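PDB 3R6O: 2-hydroxyhepta-2,4-diene-1, 7-dioateisomerase from Mycobacterium abscessus, which probably catalyses isomerisation of 2-hydroxyhepta-2,4-diene-1,7-dioate as a magnesium-binding member of the fumarylacetoacetate hydrolase family. Local coordinates for residues A[68-73]-A[224-229]; A[161-166]-A[259-264]. All coordinates share one frame; numbering follows the deposited sequence.

Contact 1 of 2, residues A[68-73]-A[224-229]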
loop_
_atom_site.group_PDB
_atom_site.type_symbol
_atom_site.label_atom_id
_atom_site.label_comp_id
_atom_site.label_asym_id
_atom_site.label_seq_id
_atom_site.Cartn_x
_atom_site.Cartn_y
_atom_site.Cartn_z
ATOM N N ALA A 68 3.018 16.404 -9.233
ATOM C CA ALA A 68 4.356 16.871 -8.894
ATOM C C ALA A 68 4.765 18.142 -9.647
ATOM O O ALA A 68 5.760 18.778 -9.288
ATOM C CB ALA A 68 5.384 15.753 -9.156
ATOM N N LEU A 69 4.018 18.493 -10.697
ATOM C CA LEU A 69 4.285 19.682 -11.509
ATOM C C LEU A 69 3.229 20.797 -11.370
ATOM O O LEU A 69 3.355 21.846 -12.002
ATOM C CB LEU A 69 4.392 19.274 -12.982
ATOM N N LEU A 70 2.208 20.582 -10.531
ATOM C CA LEU A 70 1.120 21.562 -10.334
ATOM C C LEU A 70 1.514 22.974 -9.859
ATOM O O LEU A 70 0.894 23.940 -10.289
ATOM C CB LEU A 70 0.042 21.008 -9.368
ATOM C CG LEU A 70 -1.140 20.255 -9.994
ATOM C CD1 LEU A 70 -2.174 19.900 -8.940
ATOM C CD2 LEU A 70 -1.790 21.061 -11.129
ATOM N N PRO A 71 2.515 23.108 -8.966
ATOM C CA PRO A 71 2.698 24.454 -8.399
ATOM C C PRO A 71 3.212 25.485 -9.409
ATOM O O PRO A 71 2.942 26.674 -9.249
ATOM C CB PRO A 71 3.742 24.227 -7.305
ATOM C CG PRO A 71 4.597 23.143 -7.853
ATOM C CD PRO A 71 3.643 22.222 -8.614
ATOM N N GLN A 72 3.936 25.034 -10.436
ATOM C CA GLN A 72 4.514 25.936 -11.439
ATOM C C GLN A 72 3.565 26.188 -12.614
ATOM O O GLN A 72 3.566 27.279 -13.194
ATOM C CB GLN A 72 5.848 25.386 -11.956
ATOM N N ILE A 73 2.768 25.178 -12.963
ATOM C CA ILE A 73 1.793 25.294 -14.042
ATOM C C ILE A 73 0.432 25.770 -13.522
ATOM O O ILE A 73 -0.481 26.024 -14.307
ATOM C CB ILE A 73 1.601 23.945 -14.760
ATOM N N PRO A 224 -15.454 13.778 -6.754
ATOM C CA PRO A 224 -15.148 13.826 -8.191
ATOM C C PRO A 224 -13.916 14.620 -8.637
ATOM O O PRO A 224 -13.550 14.542 -9.818
ATOM C CB PRO A 224 -16.424 14.445 -8.797
ATOM C CG PRO A 224 -17.040 15.231 -7.690
ATOM C CD PRO A 224 -16.704 14.468 -6.417
ATOM N N TRP A 225 -13.294 15.392 -7.751
ATOM C CA TRP A 225 -12.131 16.142 -8.183
ATOM C C TRP A 225 -11.103 16.363 -7.113
ATOM O O TRP A 225 -11.389 16.269 -5.920
ATOM C CB TRP A 225 -12.565 17.478 -8.838
ATOM C CG TRP A 225 -13.419 18.386 -7.989
ATOM C CD1 TRP A 225 -13.017 19.089 -6.897
ATOM C CD2 TRP A 225 -14.802 18.735 -8.197
ATOM N NE1 TRP A 225 -14.058 19.807 -6.380
ATOM C CE2 TRP A 225 -15.162 19.627 -7.165
ATOM C CE3 TRP A 225 -15.768 18.367 -9.142
ATOM C CZ2 TRP A 225 -16.446 20.159 -7.044
ATOM C CZ3 TRP A 225 -17.033 18.894 -9.039
ATOM C CH2 TRP A 225 -17.371 19.790 -7.993
ATOM N N LEU A 226 -9.874 16.599 -7.554
ATOM C CA LEU A 226 -8.828 17.115 -6.691
ATOM C C LEU A 226 -8.969 18.610 -6.584
ATOM O O LEU A 226 -8.774 19.327 -7.561
ATOM C CB LEU A 226 -7.449 16.759 -7.233
ATOM C CG LEU A 226 -6.234 17.297 -6.486
ATOM C CD1 LEU A 226 -6.120 16.636 -5.135
ATOM C CD2 LEU A 226 -4.937 17.013 -7.296
ATOM N N PHE A 227 -9.295 19.087 -5.391
ATOM C CA PHE A 227 -9.433 20.529 -5.146
ATOM C C PHE A 227 -8.062 20.982 -4.707
ATOM O O PHE A 227 -7.594 20.596 -3.616
ATOM C CB PHE A 227 -10.499 20.741 -4.061
ATOM C CG PHE A 227 -10.678 22.168 -3.630
ATOM C CD1 PHE A 227 -11.434 23.051 -4.387
ATOM C CD2 PHE A 227 -10.131 22.623 -2.444
ATOM C CE1 PHE A 227 -11.615 24.368 -3.982
ATOM C CE2 PHE A 227 -10.322 23.932 -2.030
ATOM C CZ PHE A 227 -11.053 24.804 -2.789
ATOM N N THR A 228 -7.352 21.700 -5.564
ATOM C CA THR A 228 -5.951 22.011 -5.275
ATOM C C THR A 228 -5.764 23.104 -4.217
ATOM O O THR A 228 -6.655 23.918 -3.936
ATOM C CB THR A 228 -5.154 22.415 -6.522
ATOM O OG1 THR A 228 -5.636 23.683 -6.980
ATOM C CG2 THR A 228 -5.295 21.331 -7.611
ATOM N N THR A 229 -4.576 23.087 -3.627
ATOM C CA THR A 229 -4.218 24.050 -2.583
ATOM C C THR A 229 -3.944 25.422 -3.147
ATOM O O THR A 229 -4.104 26.443 -2.457
ATOM C CB THR A 229 -3.024 23.533 -1.772
ATOM O OG1 THR A 229 -1.970 23.143 -2.672
ATOM C CG2 THR A 229 -3.429 22.313 -0.995
#
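Leu-70 meets Thr-228 and Leu-226 through one methyl group. All the direct contacts between 68-73 and 224-229 are apolar. Leu-70 CD1 lies 3.7 Å from Thr-228 CG2. The same CD1 is 4.3 Å from Leu-226 CD2, a looser approach. The leucine side chain is extended, with CD1 anti to CA (chi2 -174°). This carries the methyl from the first turn of the helix to the strand, although the nearest CA atoms, those of Leu-70 and Thr-228, stay 8.7 Å apart. Leu-226 and Thr-228 are two residues apart on strand 226-228, so both turn the same way and offer their methyls to Leu-70. The buried area is small, about 78 Å².

The polar interactions run elsewhere. Thr-228 OG1 stands between the backbone N and the carbonyl carbon (chi1 68°), which leaves CG2 to face the leucine. OG1 accepts a hydrogen bond from the backbone N of Leu-24, just before the adjacent strand 25-28. Thr-228 thus splits its branches: the methyl packs on the helix and the hydroxyl bonds to the backbone beside it.

In the fold, helix 70-79 packs by its first turn on a large mixed sheet. Strand 226-228 runs between strands 25-28 and 181-192. It bonds by its backbone to Ile-26 and Leu-24, and through Phe-227 to Tyr-184. Ile-26 also touches both Leu-70 and Thr-228, so the helix leans on two adjacent strands, 226-228 and 25-28.

Contact 2 of 2, residues A[161-166]-A[259-264]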
loop_
_atom_site.group_PDB
_atom_site.type_symbol
_atom_site.label_atom_id
_atom_site.label_comp_id
_atom_site.label_asym_id
_atom_site.label_seq_id
_atom_site.Cartn_x
_atom_site.Cartn_y
_atom_site.Cartn_z
ATOM N N ILE A 161 -12.580 13.229 4.341
ATOM C CA ILE A 161 -11.835 14.109 3.501
ATOM C C ILE A 161 -10.386 13.526 3.362
ATOM O O ILE A 161 -9.708 13.221 4.375
ATOM C CB ILE A 161 -11.829 15.568 4.058
ATOM C CG1 ILE A 161 -13.252 16.109 4.318
ATOM C CG2 ILE A 161 -11.083 16.505 3.090
ATOM C CD1 ILE A 161 -14.252 15.982 3.145
ATOM N N ALA A 162 -9.948 13.371 2.127
ATOM C CA ALA A 162 -8.592 12.917 1.804
ATOM C C ALA A 162 -7.714 14.078 1.413
ATOM O O ALA A 162 -8.154 14.995 0.707
ATOM C CB ALA A 162 -8.604 11.887 0.637
ATOM N N VAL A 163 -6.456 14.015 1.824
ATOM C CA VAL A 163 -5.433 14.866 1.220
ATOM C C VAL A 163 -4.568 13.992 0.340
ATOM O O VAL A 163 -4.327 12.783 0.615
ATOM C CB VAL A 163 -4.530 15.630 2.215
ATOM C CG1 VAL A 163 -5.337 16.675 2.934
ATOM C CG2 VAL A 163 -3.868 14.696 3.188
ATOM N N VAL A 164 -4.102 14.632 -0.713
ATOM C CA VAL A 164 -3.221 14.069 -1.649
ATOM C C VAL A 164 -1.851 14.746 -1.533
ATOM O O VAL A 164 -1.749 15.974 -1.593
ATOM C CB VAL A 164 -3.752 14.282 -3.071
ATOM C CG1 VAL A 164 -2.775 13.716 -4.046
ATOM C CG2 VAL A 164 -5.128 13.620 -3.255
ATOM N N ILE A 165 -0.801 13.938 -1.477
ATOM C CA ILE A 165 0.544 14.437 -1.237
ATOM C C ILE A 165 1.123 14.919 -2.558
ATOM O O ILE A 165 0.959 14.273 -3.607
ATOM C CB ILE A 165 1.445 13.319 -0.656
ATOM C CG1 ILE A 165 0.905 12.793 0.674
ATOM C CG2 ILE A 165 2.860 13.760 -0.482
ATOM C CD1 ILE A 165 0.757 13.850 1.779
ATOM N N GLY A 166 1.786 16.064 -2.512
ATOM C CA GLY A 166 2.327 16.692 -3.722
ATOM C C GLY A 166 3.842 16.757 -3.783
ATOM O O GLY A 166 4.395 16.867 -4.862
ATOM N N LEU A 259 -7.011 15.276 15.262
ATOM C CA LEU A 259 -5.826 15.764 14.594
ATOM C C LEU A 259 -6.224 16.510 13.328
ATOM O O LEU A 259 -6.730 15.897 12.374
ATOM C CB LEU A 259 -4.941 14.590 14.233
ATOM C CG LEU A 259 -4.345 13.804 15.393
ATOM C CD1 LEU A 259 -3.358 12.789 14.796
ATOM C CD2 LEU A 259 -3.627 14.742 16.366
ATOM N N GLY A 260 -5.940 17.808 13.284
ATOM C CA GLY A 260 -6.154 18.594 12.055
ATOM C C GLY A 260 -5.272 18.156 10.902
ATOM O O GLY A 260 -4.303 17.384 11.092
ATOM N N PHE A 261 -5.590 18.649 9.703
ATOM C CA PHE A 261 -4.824 18.293 8.470
ATOM C C PHE A 261 -3.295 18.331 8.622
ATOM O O PHE A 261 -2.585 17.379 8.234
ATOM C CB PHE A 261 -5.221 19.186 7.283
ATOM C CG PHE A 261 -6.583 18.900 6.723
ATOM C CD1 PHE A 261 -6.864 17.657 6.096
ATOM C CD2 PHE A 261 -7.588 19.846 6.803
ATOM C CE1 PHE A 261 -8.133 17.407 5.578
ATOM C CE2 PHE A 261 -8.851 19.607 6.279
ATOM C CZ PHE A 261 -9.131 18.385 5.664
ATOM N N ALA A 262 -2.781 19.408 9.204
ATOM C CA ALA A 262 -1.344 19.544 9.360
ATOM C C ALA A 262 -0.788 18.475 10.303
ATOM O O ALA A 262 0.214 17.840 10.012
ATOM C CB ALA A 262 -0.978 21.009 9.816
ATOM N N GLU A 263 -1.483 18.235 11.401
ATOM C CA GLU A 263 -1.071 17.240 12.381
ATOM C C GLU A 263 -1.199 15.811 11.871
ATOM O O GLU A 263 -0.419 14.942 12.273
ATOM C CB GLU A 263 -1.906 17.385 13.648
ATOM C CG GLU A 263 -1.697 18.629 14.416
ATOM C CD GLU A 263 -2.731 18.773 15.538
ATOM O OE1 GLU A 263 -3.941 19.065 15.259
ATOM O OE2 GLU A 263 -2.314 18.584 16.706
ATOM N N VAL A 264 -2.198 15.571 11.028
ATOM C CA VAL A 264 -2.336 14.304 10.269
ATOM C C VAL A 264 -1.076 14.025 9.439
ATOM O O VAL A 264 -0.450 12.975 9.587
ATOM C CB VAL A 264 -3.610 14.300 9.410
ATOM C CG1 VAL A 264 -3.633 13.122 8.401
ATOM C CG2 VAL A 264 -4.862 14.177 10.323
#
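Phe-261 packs its ring on Val-163 and Ile-161, where the start of helix 261-269 lies against strand 155-165. This is helix-on-sheet packing in the fumarylacetoacetate hydrolase C-terminal region. About 154 Å² is buried.

Leu-259 leads into the helix. Gly-260 is the N-cap. Its N donates to Glu-263 OE1, 3.1 Å away and with an angle of 152° at the hydrogen. The donor comes from above the carboxylate plane, 36° out of it. This is one half of a capping box. A glycine cap has no side chain to supply the other half.

Phe-261 carries the contact. Its CG lies beside the backbone N (chi1 -72°), and the ring reaches across to the strand. CZ meets Ile-161 CG2 at 3.7 Å, with that methyl at the ring edge, near its plane. CD1 meets Val-163 CG1 at 3.6 Å, an oblique approach. Ring atom CE1, between CD1 and CZ, is near both methyls, 3.9 Å from Val-163 CG1 and 4.0 Å from Ile-161 CG2. Ile-161 uses only its CG2 branch, because its longer branch leads away from the helix. Phe-261 also stacks edge-to-face with Tyr-184 of strand 181-192, next in the sheet. Ile-161 directly follows Glu-160, a magnesium ligand, but its side chain is about 11 Å from the bound magnesium ion. The contact therefore lies near the metal site without forming it.

The other carboxylate oxygen of Glu-263, OE2, forms a salt bridge with Arg-174 NH1, so the capping carboxylate has a second partner. Val-264 N closes the first helical turn on Gly-260 O at 2.8 Å.

In the fold
Contacts 1 and 2 are both buried, and both set the first turn of a helix on the same mixed sheet. Contact 2 lies closer to the chain centre and buries about twice the area. Contact 1 works through methyl groups alone. Contact 2 is built round an aromatic ring, and polar bonds secure its helix start. Strand 181-192 runs between the two strands involved. Tyr-184 touches Phe-227 and Phe-261, while Met-185 touches Leu-226 and Val-164. The contacts also meet directly: Leu-226 CD1 packs 3.7 Å from Val-164 CG2. Val-163, the residue before it, turns the other way, to helix 261-269.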